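Local coordinates for Phthiocerol/phenolphthiocerol synthesis polyketide synthase type I PpsC (Mycobacterium tuberculosis, PDB 5NJI), which is a type I polyketide synthase of phthiocerol lipid assembly, whose dehydratase domain, bound to a C12 enoyl-CoA, probably removes water from beta-hydroxyacyl intermediates, at residues E49-L54 against V106-V111; L100-H105 against G135-A140; T110-T115 against V125-R130. The protein carries 1 engineered substitution. One frame throughout, in Å; residues are numbered along the deposited sequence.

Interaction 1. Residues E49-L54 against V106-V111; sequences ELDPDL and VTPGTV
T107 O is held by two donors of T110, while the T107 backbone also meets P52 across the contact. T110 OG1 bonds to T107 O at 2.8 Å, and T110 N bonds to the same T107 O at 3.1 Å. The pair closes a type II turn from T107 to T110, with G109 at positive phi. The hydroxyl can bend back because T110 OG1 sits beside its own backbone N (chi1 -69°). The facing loop makes a type I turn from D51 to L54. An Asx turn reinforces it: D53 N bonds to D51 OD1 at 2.9 Å, on the anti lone pair. The other oxygen, D51 OD2, comes within 3.3 Å of P108 CA. The two turns then meet through their prolines. The P52 and P108 rings cross at about a right angle, with P52 CD 3.8 Å from P108 CD. V106 completes this small apolar patch. Its CG1 is anti to the backbone N and touches the D51-P52 peptide, 3.7 Å from P52 N. L50 N bonds to T110 O at 2.8 Å, with an N-H...O angle of 157°. E49 and V111 form an antiparallel non-hydrogen-bonded pair. The contact thus brings strand 44-50 and the turn after it against strand 110-118 and the turn before it. V106 is backbone-bonded to V66 of strand 65-66, and V111 to R130 of strand 122-130.

Interaction 2. Residues L100-H105 against G135-A140; sequences LRQMLH and GWTTHA. With 8Z2 (~{S}-[2-[3-[[(2~{R})-4-[[[(2~{R},3~{S},4~{R},5~{R})-5-(6-aminopurin-9-yl)-4-oxidanyl-3-phosphonooxy-oxolan-2-yl]methoxy-oxidanyl-phosphoryl]oxy-oxidanyl-phosphoryl]oxy-3,3-dimethyl-2-oxidanyl-butanoyl]amino]propanoylamino]ethyl] (~{E})-dodec-2-enethioate), chain B.
L100 faces A140 as an antiparallel non-hydrogen-bonded pair, in the double hot-dog fold of polyketide synthase dehydratases. H139 and A140 form a classic beta bulge opposite I127. L100 CD2 packs on A140 CB, and L100 O accepts a bond from 8Z2 NP2 at 3.0 Å, which helps hold the pantetheine arm. At R101 the chain leaves the sheet. R101 N and Q102 N both make weak bonds to H139 O. In one of two deposited conformers, the R101 guanidinium lies between T138 CG2 on one face and the adenine, at C6, on the other, so this placement over the adenine is not certain. Q102 extends its amide across T137 CG2, and a water links Q102 OE1, weakly, to T138 O. Q102 O takes a stronger bond from H139 ND1, 2.9 Å long with an N-H...O angle of 162°. The acceptor lies in the imidazole plane, but the donor stands above the carbonyl plane. H139 NE2 is bonded to T129 OG1, so both ring nitrogens are used and the ring is fixed. M103 CG touches 8Z2 OP1 at 3.3 Å. L104 closes the contact with a CH-pi approach: its CB lies 4.0 Å from the H139 ring centroid, over one face.

Interaction 3. Residues T110-T115 against V125-R130; sequences TVLVTT and VEIRTR
V113 and R128 exchange two backbone bonds. V113 N to R128 O is 2.8 Å and almost straight at 178°, and R128 N to V113 O is also 2.8 Å. T115 and E126 form the next hydrogen-bonded pair. R130 N bonds to V111 O at the other end, and a water joins V111 N to R130 O. This is the antiparallel hairpin of strands 110-118 and 122-130. On one face, L112 CD1 packs on I127 CG2 at 3.6 Å, and T114 CG2 meets V125 CG1. I76 of helix 70-84 covers L112, T114 and I127. The face with V113 also carries the polar T115, E126 and R128. R128 runs extended from CG to NE, and its NH1 bonds to T115 OG1 at 3.0 Å, with the oxygen close to the guanidinium plane. T115 OG1 is placed for this by lying between its backbone N and carbonyl carbon (chi1 57°). R128 NH2 also lies 3.1 Å from E126 OE2, well out of that plane. T138 OG1 of the next strand is bonded to the same E126 oxygen. The salt bridge therefore works through charge alone, while the bond to T115 OG1, though bent, is directional. The positive charge probably favours an ionised E126.

Overall arrangement
All three contacts lie on one side of the chain's centre and reach the same sheet. Interactions 1 and 3 share T110 and V111 of strand 110-118, and L50 packs on L112 between them. Interaction 1 is mainly turn against turn at the sheet's end, with prolines and one cross-strand bond. Interaction 3 is regular pairing, with a buried face under helix 70-84 and a face that carries R128 and E126, partly exposed. Interaction 2 holds the next strand, 136-146, to the end of strand 93-100 and the loop after it, through an imidazole and weak backbone bonds. Of the three, it alone contacts 8Z2. H139 and T138 tie it to T129 and E126 of interaction 3.

Interaction 1. Residues E49-L54 against V106-V111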
loop_
_atom_site.group_PDB
_atom_site.type_symbol
_atom_site.label_atom_id
_atom_site.label_comp_id
_atom_site.label_asym_id
_atom_site.label_seq_id
_atom_site.Cartn_x
_atom_site.Cartn_y
_atom_site.Cartn_z
ATOM N N GLU A 49 5.304 3.649 -18.134
ATOM C CA GLU A 49 4.067 3.943 -18.837
ATOM C C GLU A 49 2.960 3.187 -18.127
ATOM O O GLU A 49 3.005 1.956 -18.034
ATOM C CB GLU A 49 4.150 3.551 -20.311
ATOM C CG GLU A 49 5.257 4.276 -21.064
ATOM C CD GLU A 49 5.380 3.825 -22.508
ATOM O OE1 GLU A 49 4.348 3.780 -23.210
ATOM O OE2 GLU A 49 6.510 3.510 -22.936
ATOM N N LEU A 50 2.005 3.923 -17.593
ATOM C CA LEU A 50 0.834 3.342 -16.953
ATOM C C LEU A 50 -0.384 3.538 -17.848
ATOM O O LEU A 50 -0.469 4.503 -18.609
ATOM C CB LEU A 50 0.568 3.974 -15.589
ATOM C CG LEU A 50 1.711 3.988 -14.584
ATOM C CD1 LEU A 50 1.199 4.580 -13.279
ATOM C CD2 LEU A 50 2.255 2.598 -14.394
ATOM N N ASP A 51 -1.319 2.603 -17.739
ATOM C CA ASP A 51 -2.550 2.568 -18.504
ATOM C C ASP A 51 -3.545 1.801 -17.654
ATOM O O ASP A 51 -3.136 0.936 -16.865
ATOM C CB ASP A 51 -2.328 1.881 -19.868
ATOM C CG ASP A 51 -3.532 1.973 -20.796
ATOM O OD1 ASP A 51 -4.529 1.244 -20.577
ATOM O OD2 ASP A 51 -3.474 2.772 -21.757
ATOM N N PRO A 52 -4.838 2.102 -17.747
ATOM C CA PRO A 52 -5.793 1.368 -16.899
ATOM C C PRO A 52 -5.841 -0.115 -17.195
ATOM O O PRO A 52 -6.199 -0.891 -16.300
ATOM C CB PRO A 52 -7.136 2.056 -17.178
ATOM C CG PRO A 52 -6.933 2.856 -18.381
ATOM C CD PRO A 52 -5.489 3.211 -18.466
ATOM N N ASP A 53 -5.543 -0.482 -18.430
ATOM C CA ASP A 53 -5.462 -1.908 -18.726
ATOM C C ASP A 53 -4.167 -2.621 -18.269
ATOM O O ASP A 53 -4.032 -3.781 -18.523
ATOM C CB ASP A 53 -5.744 -2.288 -20.204
ATOM C CG ASP A 53 -4.594 -1.926 -21.168
ATOM O OD1 ASP A 53 -3.452 -1.746 -20.724
ATOM O OD2 ASP A 53 -4.776 -1.847 -22.424
ATOM N N LEU A 54 -3.318 -1.990 -17.478
ATOM C CA LEU A 54 -2.026 -2.571 -17.081
ATOM C C LEU A 54 -2.338 -3.518 -15.894
ATOM O O LEU A 54 -2.908 -3.047 -14.999
ATOM C CB LEU A 54 -0.975 -1.521 -16.578
ATOM C CG LEU A 54 0.332 -2.075 -16.029
ATOM C CD1 LEU A 54 1.074 -2.887 -17.067
ATOM C CD2 LEU A 54 1.208 -0.968 -15.462
ATOM N N VAL A 106 -5.464 7.168 -13.354
ATOM C CA VAL A 106 -4.720 6.385 -14.326
ATOM C C VAL A 106 -5.495 6.400 -15.637
ATOM O O VAL A 106 -6.527 5.735 -15.777
ATOM C CB VAL A 106 -4.486 4.954 -13.843
ATOM C CG1 VAL A 106 -3.724 4.172 -14.877
ATOM C CG2 VAL A 106 -3.710 4.982 -12.527
ATOM N N THR A 107 -4.976 7.138 -16.601
ATOM C CA THR A 107 -5.549 7.269 -17.927
ATOM C C THR A 107 -4.568 6.750 -18.963
ATOM O O THR A 107 -3.360 6.719 -18.715
ATOM C CB THR A 107 -5.863 8.739 -18.221
ATOM O OG1 THR A 107 -4.664 9.504 -18.134
ATOM C CG2 THR A 107 -6.883 9.301 -17.235
ATOM N N PRO A 108 -5.040 6.355 -20.150
ATOM C CA PRO A 108 -4.102 5.955 -21.200
ATOM C C PRO A 108 -3.025 7.013 -21.411
ATOM O O PRO A 108 -3.292 8.215 -21.393
ATOM C CB PRO A 108 -4.999 5.803 -22.436
ATOM C CG PRO A 108 -6.340 5.455 -21.877
ATOM C CD PRO A 108 -6.446 6.220 -20.575
ATOM N N GLY A 109 -1.794 6.552 -21.581
ATOM C CA GLY A 109 -0.678 7.435 -21.816
ATOM C C GLY A 109 -0.115 8.104 -20.590
ATOM O O GLY A 109 0.713 9.006 -20.725
ATOM N N THR A 110 -0.521 7.688 -19.394
ATOM C CA THR A 110 0.087 8.220 -18.180
ATOM C C THR A 110 1.551 7.806 -18.081
ATOM O O THR A 110 1.906 6.656 -18.342
ATOM C CB THR A 110 -0.686 7.729 -16.953
ATOM O OG1 THR A 110 -1.983 8.341 -16.936
ATOM C CG2 THR A 110 0.008 8.133 -15.653
ATOM N N VAL A 111 2.412 8.760 -17.728
ATOM C CA VAL A 111 3.834 8.486 -17.548
ATOM C C VAL A 111 4.203 8.860 -16.125
ATOM O O VAL A 111 4.103 10.033 -15.729
ATOM C CB VAL A 111 4.713 9.222 -18.569
ATOM C CG1 VAL A 111 6.192 8.948 -18.276
ATOM C CG2 VAL A 111 4.338 8.734 -19.958
#

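Interaction 2. Residues L100-H105 against G135-A140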
loop_
_atom_site.group_PDB
_atom_site.type_symbol
_atom_site.label_atom_id
_atom_site.label_comp_id
_atom_site.label_asym_id
_atom_site.label_seq_id
_atom_site.Cartn_x
_atom_site.Cartn_y
_atom_site.Cartn_z
ATOM N N LEU A 100 1.188 10.830 0.705
ATOM C CA LEU A 100 0.359 10.700 -0.506
ATOM C C LEU A 100 -0.250 12.101 -0.705
ATOM O O LEU A 100 -1.173 12.453 -0.037
ATOM C CB LEU A 100 -0.738 9.621 -0.340
ATOM C CG LEU A 100 -0.139 8.245 -0.030
ATOM C CD1 LEU A 100 -1.179 7.199 0.278
ATOM C CD2 LEU A 100 0.746 7.810 -1.212
ATOM N N ARG A 101 0.389 12.917 -1.521
ATOM C CA ARG A 101 -0.045 14.298 -1.709
ATOM C C ARG A 101 -1.277 14.600 -2.758
ATOM O O ARG A 101 -1.904 15.547 -2.577
ATOM C CB ARG A 101 1.236 15.054 -2.101
ATOM C CG ARG A 101 2.513 14.520 -1.371
ATOM C CD ARG A 101 3.530 15.528 -0.846
ATOM N NE ARG A 101 3.405 16.793 -1.572
ATOM C CZ ARG A 101 4.468 17.565 -1.924
ATOM N NH1 ARG A 101 5.727 17.136 -1.538
ATOM N NH2 ARG A 101 4.256 18.748 -2.673
ATOM N N GLN A 102 -1.339 13.855 -3.842
ATOM C CA GLN A 102 -2.368 14.054 -4.839
ATOM C C GLN A 102 -2.758 12.766 -5.520
ATOM O O GLN A 102 -1.951 12.037 -5.900
ATOM C CB GLN A 102 -1.922 15.112 -5.882
ATOM C CG GLN A 102 -2.998 15.389 -6.921
ATOM C CD GLN A 102 -2.709 16.591 -7.839
ATOM O OE1 GLN A 102 -2.006 17.473 -7.439
ATOM N NE2 GLN A 102 -3.281 16.632 -9.019
ATOM N N MET A 103 -4.023 12.539 -5.607
ATOM C CA MET A 103 -4.503 11.311 -6.214
ATOM C C MET A 103 -4.097 11.269 -7.676
ATOM O O MET A 103 -4.089 12.298 -8.363
ATOM C CB MET A 103 -6.021 11.209 -6.108
ATOM C CG MET A 103 -6.519 10.404 -4.960
ATOM S SD MET A 103 -8.289 10.106 -5.118
ATOM C CE MET A 103 -8.675 9.913 -3.380
ATOM N N LEU A 104 -3.780 10.075 -8.156
ATOM C CA LEU A 104 -3.402 9.867 -9.549
ATOM C C LEU A 104 -4.509 9.114 -10.281
ATOM O O LEU A 104 -4.788 7.947 -9.978
ATOM C CB LEU A 104 -2.082 9.103 -9.661
ATOM C CG LEU A 104 -1.646 8.733 -11.091
ATOM C CD1 LEU A 104 -1.738 9.913 -12.044
ATOM C CD2 LEU A 104 -0.242 8.187 -11.053
ATOM N N HIS A 105 -5.110 9.776 -11.266
ATOM C CA HIS A 105 -6.098 9.178 -12.158
ATOM C C HIS A 105 -5.344 8.492 -13.285
ATOM O O HIS A 105 -4.608 9.143 -14.044
ATOM C CB HIS A 105 -7.037 10.283 -12.652
ATOM C CG HIS A 105 -8.042 9.879 -13.691
ATOM N ND1 HIS A 105 -8.657 8.649 -13.750
ATOM C CD2 HIS A 105 -8.584 10.611 -14.694
ATOM C CE1 HIS A 105 -9.507 8.631 -14.762
ATOM N NE2 HIS A 105 -9.481 9.812 -15.350
ATOM N N GLY A 135 5.820 19.931 -17.839
ATOM C CA GLY A 135 5.924 20.038 -16.398
ATOM C C GLY A 135 5.588 18.729 -15.700
ATOM O O GLY A 135 5.347 17.698 -16.324
ATOM N N TRP A 136 5.569 18.784 -14.366
ATOM C CA TRP A 136 5.322 17.596 -13.555
ATOM C C TRP A 136 4.429 17.949 -12.371
ATOM O O TRP A 136 4.434 19.082 -11.888
ATOM C CB TRP A 136 6.641 16.965 -13.042
ATOM C CG TRP A 136 7.538 16.422 -14.122
ATOM C CD1 TRP A 136 7.558 15.146 -14.631
ATOM C CD2 TRP A 136 8.546 17.156 -14.832
ATOM N NE1 TRP A 136 8.531 15.050 -15.615
ATOM C CE2 TRP A 136 9.141 16.274 -15.753
ATOM C CE3 TRP A 136 9.004 18.475 -14.762
ATOM C CZ2 TRP A 136 10.173 16.672 -16.606
ATOM C CZ3 TRP A 136 10.023 18.873 -15.615
ATOM C CH2 TRP A 136 10.600 17.971 -16.520
ATOM N N THR A 137 3.664 16.952 -11.906
ATOM C CA THR A 137 2.838 17.036 -10.702
ATOM C C THR A 137 3.321 15.982 -9.714
ATOM O O THR A 137 3.480 14.824 -10.098
ATOM C CB THR A 137 1.363 16.756 -11.020
ATOM O OG1 THR A 137 0.848 17.761 -11.891
ATOM C CG2 THR A 137 0.506 16.687 -9.752
ATOM N N THR A 138 3.513 16.364 -8.452
ATOM C CA THR A 138 3.985 15.431 -7.427
ATOM C C THR A 138 2.816 14.696 -6.775
ATOM O O THR A 138 1.882 15.327 -6.275
ATOM C CB THR A 138 4.785 16.171 -6.356
ATOM O OG1 THR A 138 5.952 16.765 -6.951
ATOM C CG2 THR A 138 5.219 15.221 -5.258
ATOM N N HIS A 139 2.877 13.364 -6.767
ATOM C CA HIS A 139 1.819 12.561 -6.170
ATOM C C HIS A 139 2.192 11.995 -4.823
ATOM O O HIS A 139 1.315 11.829 -3.973
ATOM C CB HIS A 139 1.428 11.417 -7.111
ATOM C CG HIS A 139 0.799 11.905 -8.369
ATOM N ND1 HIS A 139 -0.511 12.322 -8.427
ATOM C CD2 HIS A 139 1.317 12.104 -9.604
ATOM C CE1 HIS A 139 -0.780 12.753 -9.648
ATOM N NE2 HIS A 139 0.311 12.623 -10.383
ATOM N N ALA A 140 3.461 11.683 -4.598
ATOM C CA ALA A 140 3.876 11.079 -3.350
ATOM C C ALA A 140 5.351 11.359 -3.148
ATOM O O ALA A 140 6.099 11.531 -4.105
ATOM C CB ALA A 140 3.614 9.567 -3.336
HETATM C C2 8Z2 B . 4.745 18.443 1.905
HETATM C C4 8Z2 B . 2.604 19.257 1.413
HETATM C C5 8Z2 B . 3.137 20.165 0.630
HETATM C C6 8Z2 B . 4.435 20.252 0.481
HETATM C C8 8Z2 B . 1.045 20.470 0.562
HETATM C C10 8Z2 B . -11.717 2.680 5.964
HETATM C C11 8Z2 B . -11.940 3.083 7.365
HETATM C C12 8Z2 B . -13.083 4.019 7.460
HETATM N N9 8Z2 B . 1.299 19.409 1.322
HETATM N N7 8Z2 B . 2.179 20.880 0.097
HETATM N N3 8Z2 B . 3.387 18.379 2.066
HETATM N N1 8Z2 B . 5.267 19.417 1.104
HETATM N N6 8Z2 B . 4.820 21.209 -0.326
HETATM C "C1'" 8Z2 B . 0.737 18.274 2.306
HETATM C "C2'" 8Z2 B . 0.891 18.988 3.595
HETATM O "O2'" 8Z2 B . 1.495 17.929 4.325
HETATM C "C3'" 8Z2 B . -0.629 19.419 3.931
HETATM O "O3'" 8Z2 B . -0.597 20.529 4.875
HETATM C "C4'" 8Z2 B . -1.153 17.835 4.008
HETATM O "O4'" 8Z2 B . -0.563 17.409 2.693
HETATM C "C5'" 8Z2 B . -2.590 17.340 4.015
HETATM O "O5'" 8Z2 B . -3.343 17.644 2.901
HETATM P P1 8Z2 B . -3.622 18.987 2.351
HETATM O O11 8Z2 B . -2.471 19.083 1.461
HETATM O O12 8Z2 B . -3.452 20.154 3.254
HETATM O O6 8Z2 B . -5.102 19.093 1.508
HETATM P P2 8Z2 B . -5.114 19.151 -0.105
HETATM O O21 8Z2 B . -3.697 19.492 -0.733
HETATM O O22 8Z2 B . -5.981 19.899 -0.921
HETATM O O7 8Z2 B . -5.512 17.573 -0.245
HETATM C CPA 8Z2 B . -5.971 16.659 0.767
HETATM C CPB 8Z2 B . -6.169 15.328 -0.007
HETATM C CP8 8Z2 B . -4.822 15.001 -0.677
HETATM C CP7 8Z2 B . -6.575 14.203 0.889
HETATM C CP9 8Z2 B . -7.245 15.542 -1.066
HETATM O OP3 8Z2 B . -3.915 14.880 0.345
HETATM C CP6 8Z2 B . -4.820 13.710 -1.537
HETATM O OP2 8Z2 B . -5.540 13.650 -2.466
HETATM N NP2 8Z2 B . -3.875 12.812 -1.301
HETATM C CP5 8Z2 B . -3.662 11.583 -2.033
HETATM C CP4 8Z2 B . -4.399 10.447 -1.350
HETATM C CP3 8Z2 B . -4.158 9.158 -2.170
HETATM O OP1 8Z2 B . -3.876 9.227 -3.317
HETATM N NP1 8Z2 B . -4.294 8.006 -1.559
HETATM C CP2 8Z2 B . -4.050 6.756 -2.211
HETATM C CP1 8Z2 B . -5.171 6.368 -3.108
HETATM S S 8Z2 B . -6.677 5.997 -2.156
HETATM P P3 8Z2 B . 0.204 21.974 4.267
HETATM O O31 8Z2 B . -0.405 22.050 2.693
HETATM O O32 8Z2 B . 1.583 21.907 4.002
HETATM O O33 8Z2 B . -0.042 23.278 4.889
HETATM C CA1 8Z2 B . -6.331 4.638 -1.536
HETATM C CA2 8Z2 B . -7.403 4.020 -0.718
HETATM O OA1 8Z2 B . -5.324 4.010 -1.629
HETATM C CA3 8Z2 B . -7.103 2.734 -0.054
HETATM C CA4 8Z2 B . -8.158 2.153 0.793
HETATM C CA5 8Z2 B . -7.681 0.987 1.622
HETATM C CA6 8Z2 B . -8.805 0.483 2.513
HETATM C CA7 8Z2 B . -9.013 1.406 3.736
HETATM C CA8 8Z2 B . -10.373 1.227 4.381
HETATM C CA9 8Z2 B . -10.499 1.853 5.797
HETATM O O HOH W 1 0.970 17.878 -5.873
#

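Interaction 3. Residues T110-T115 against V125-R130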
loop_
_atom_site.group_PDB
_atom_site.type_symbol
_atom_site.label_atom_id
_atom_site.label_comp_id
_atom_site.label_asym_id
_atom_site.label_seq_id
_atom_site.Cartn_x
_atom_site.Cartn_y
_atom_site.Cartn_z
ATOM N N THR A 110 -0.521 7.688 -19.394
ATOM C CA THR A 110 0.087 8.220 -18.180
ATOM C C THR A 110 1.551 7.806 -18.081
ATOM O O THR A 110 1.906 6.656 -18.342
ATOM C CB THR A 110 -0.686 7.729 -16.953
ATOM O OG1 THR A 110 -1.983 8.341 -16.936
ATOM C CG2 THR A 110 0.008 8.133 -15.653
ATOM N N VAL A 111 2.412 8.760 -17.728
ATOM C CA VAL A 111 3.834 8.486 -17.548
ATOM C C VAL A 111 4.203 8.860 -16.125
ATOM O O VAL A 111 4.103 10.033 -15.729
ATOM C CB VAL A 111 4.713 9.222 -18.569
ATOM C CG1 VAL A 111 6.192 8.948 -18.276
ATOM C CG2 VAL A 111 4.338 8.734 -19.958
ATOM N N LEU A 112 4.629 7.862 -15.358
ATOM C CA LEU A 112 4.990 8.039 -13.966
ATOM C C LEU A 112 6.490 8.253 -13.904
ATOM O O LEU A 112 7.245 7.466 -14.474
ATOM C CB LEU A 112 4.587 6.814 -13.148
ATOM C CG LEU A 112 4.548 7.003 -11.639
ATOM C CD1 LEU A 112 3.428 7.936 -11.289
ATOM C CD2 LEU A 112 4.331 5.686 -10.951
ATOM N N VAL A 113 6.913 9.322 -13.234
ATOM C CA VAL A 113 8.310 9.729 -13.183
ATOM C C VAL A 113 8.751 9.695 -11.728
ATOM O O VAL A 113 8.228 10.449 -10.904
ATOM C CB VAL A 113 8.513 11.126 -13.790
ATOM C CG1 VAL A 113 9.999 11.511 -13.787
ATOM C CG2 VAL A 113 7.931 11.161 -15.211
ATOM N N THR A 114 9.724 8.844 -11.425
ATOM C CA THR A 114 10.219 8.661 -10.064
ATOM C C THR A 114 11.663 9.143 -9.971
ATOM O O THR A 114 12.448 8.967 -10.910
ATOM C CB THR A 114 10.125 7.181 -9.667
ATOM O OG1 THR A 114 8.768 6.752 -9.793
ATOM C CG2 THR A 114 10.591 6.926 -8.244
ATOM N N THR A 115 11.997 9.818 -8.880
ATOM C CA THR A 115 13.380 10.201 -8.615
ATOM C C THR A 115 13.823 9.696 -7.256
ATOM O O THR A 115 13.018 9.525 -6.339
ATOM C CB THR A 115 13.594 11.708 -8.655
ATOM O OG1 THR A 115 12.721 12.362 -7.723
ATOM C CG2 THR A 115 13.381 12.269 -10.066
ATOM N N VAL A 125 12.594 9.583 -2.076
ATOM C CA VAL A 125 11.952 9.219 -3.330
ATOM C C VAL A 125 10.817 10.198 -3.577
ATOM O O VAL A 125 10.094 10.568 -2.650
ATOM C CB VAL A 125 11.442 7.766 -3.275
ATOM C CG1 VAL A 125 10.643 7.407 -4.523
ATOM C CG2 VAL A 125 12.592 6.803 -3.099
ATOM N N GLU A 126 10.664 10.631 -4.826
ATOM C CA GLU A 126 9.549 11.490 -5.212
ATOM C C GLU A 126 8.915 10.891 -6.456
ATOM O O GLU A 126 9.621 10.418 -7.353
ATOM C CB GLU A 126 9.997 12.947 -5.436
ATOM C CG GLU A 126 8.861 13.941 -5.631
ATOM C CD GLU A 126 9.257 15.363 -5.258
ATOM O OE1 GLU A 126 10.343 15.552 -4.661
ATOM O OE2 GLU A 126 8.473 16.290 -5.562
ATOM N N ILE A 127 7.581 10.862 -6.486
ATOM C CA ILE A 127 6.826 10.214 -7.550
ATOM C C ILE A 127 5.907 11.248 -8.176
ATOM O O ILE A 127 5.069 11.838 -7.487
ATOM C CB ILE A 127 6.026 9.014 -7.022
ATOM C CG1 ILE A 127 6.997 7.966 -6.494
ATOM C CG2 ILE A 127 5.132 8.430 -8.121
ATOM C CD1 ILE A 127 6.328 6.897 -5.675
ATOM N N ARG A 128 6.117 11.487 -9.434
ATOM C CA ARG A 128 5.411 12.482 -10.189
ATOM C C ARG A 128 4.732 11.899 -11.474
ATOM O O ARG A 128 5.076 10.847 -11.811
ATOM C CB ARG A 128 6.425 13.557 -10.699
ATOM C CG ARG A 128 7.233 14.264 -9.644
ATOM C CD ARG A 128 8.419 15.100 -10.219
ATOM N NE ARG A 128 9.053 15.980 -9.299
ATOM C CZ ARG A 128 10.162 15.680 -8.546
ATOM N NH1 ARG A 128 10.760 14.443 -8.684
ATOM N NH2 ARG A 128 10.682 16.641 -7.648
ATOM N N THR A 129 3.822 12.650 -12.104
ATOM C CA THR A 129 3.310 12.325 -13.459
ATOM C C THR A 129 3.764 13.532 -14.398
ATOM O O THR A 129 3.807 14.650 -13.908
ATOM C CB THR A 129 1.793 12.125 -13.548
ATOM O OG1 THR A 129 1.150 13.251 -13.017
ATOM C CG2 THR A 129 1.308 10.766 -12.865
ATOM N N ARG A 130 4.071 13.247 -15.706
ATOM C CA ARG A 130 4.489 14.230 -16.711
ATOM C C ARG A 130 3.150 15.039 -16.903
ATOM O O ARG A 130 2.156 14.383 -17.190
ATOM C CB ARG A 130 5.055 13.651 -18.084
ATOM C CG ARG A 130 5.936 14.484 -18.992
ATOM C CD ARG A 130 6.384 15.827 -18.466
ATOM N NE ARG A 130 7.403 16.504 -19.275
ATOM C CZ ARG A 130 8.596 15.931 -19.664
ATOM N NH1 ARG A 130 8.878 14.608 -19.277
ATOM N NH2 ARG A 130 9.535 16.674 -20.432
HETATM O O HOH W 2 1.289 11.457 -17.680
#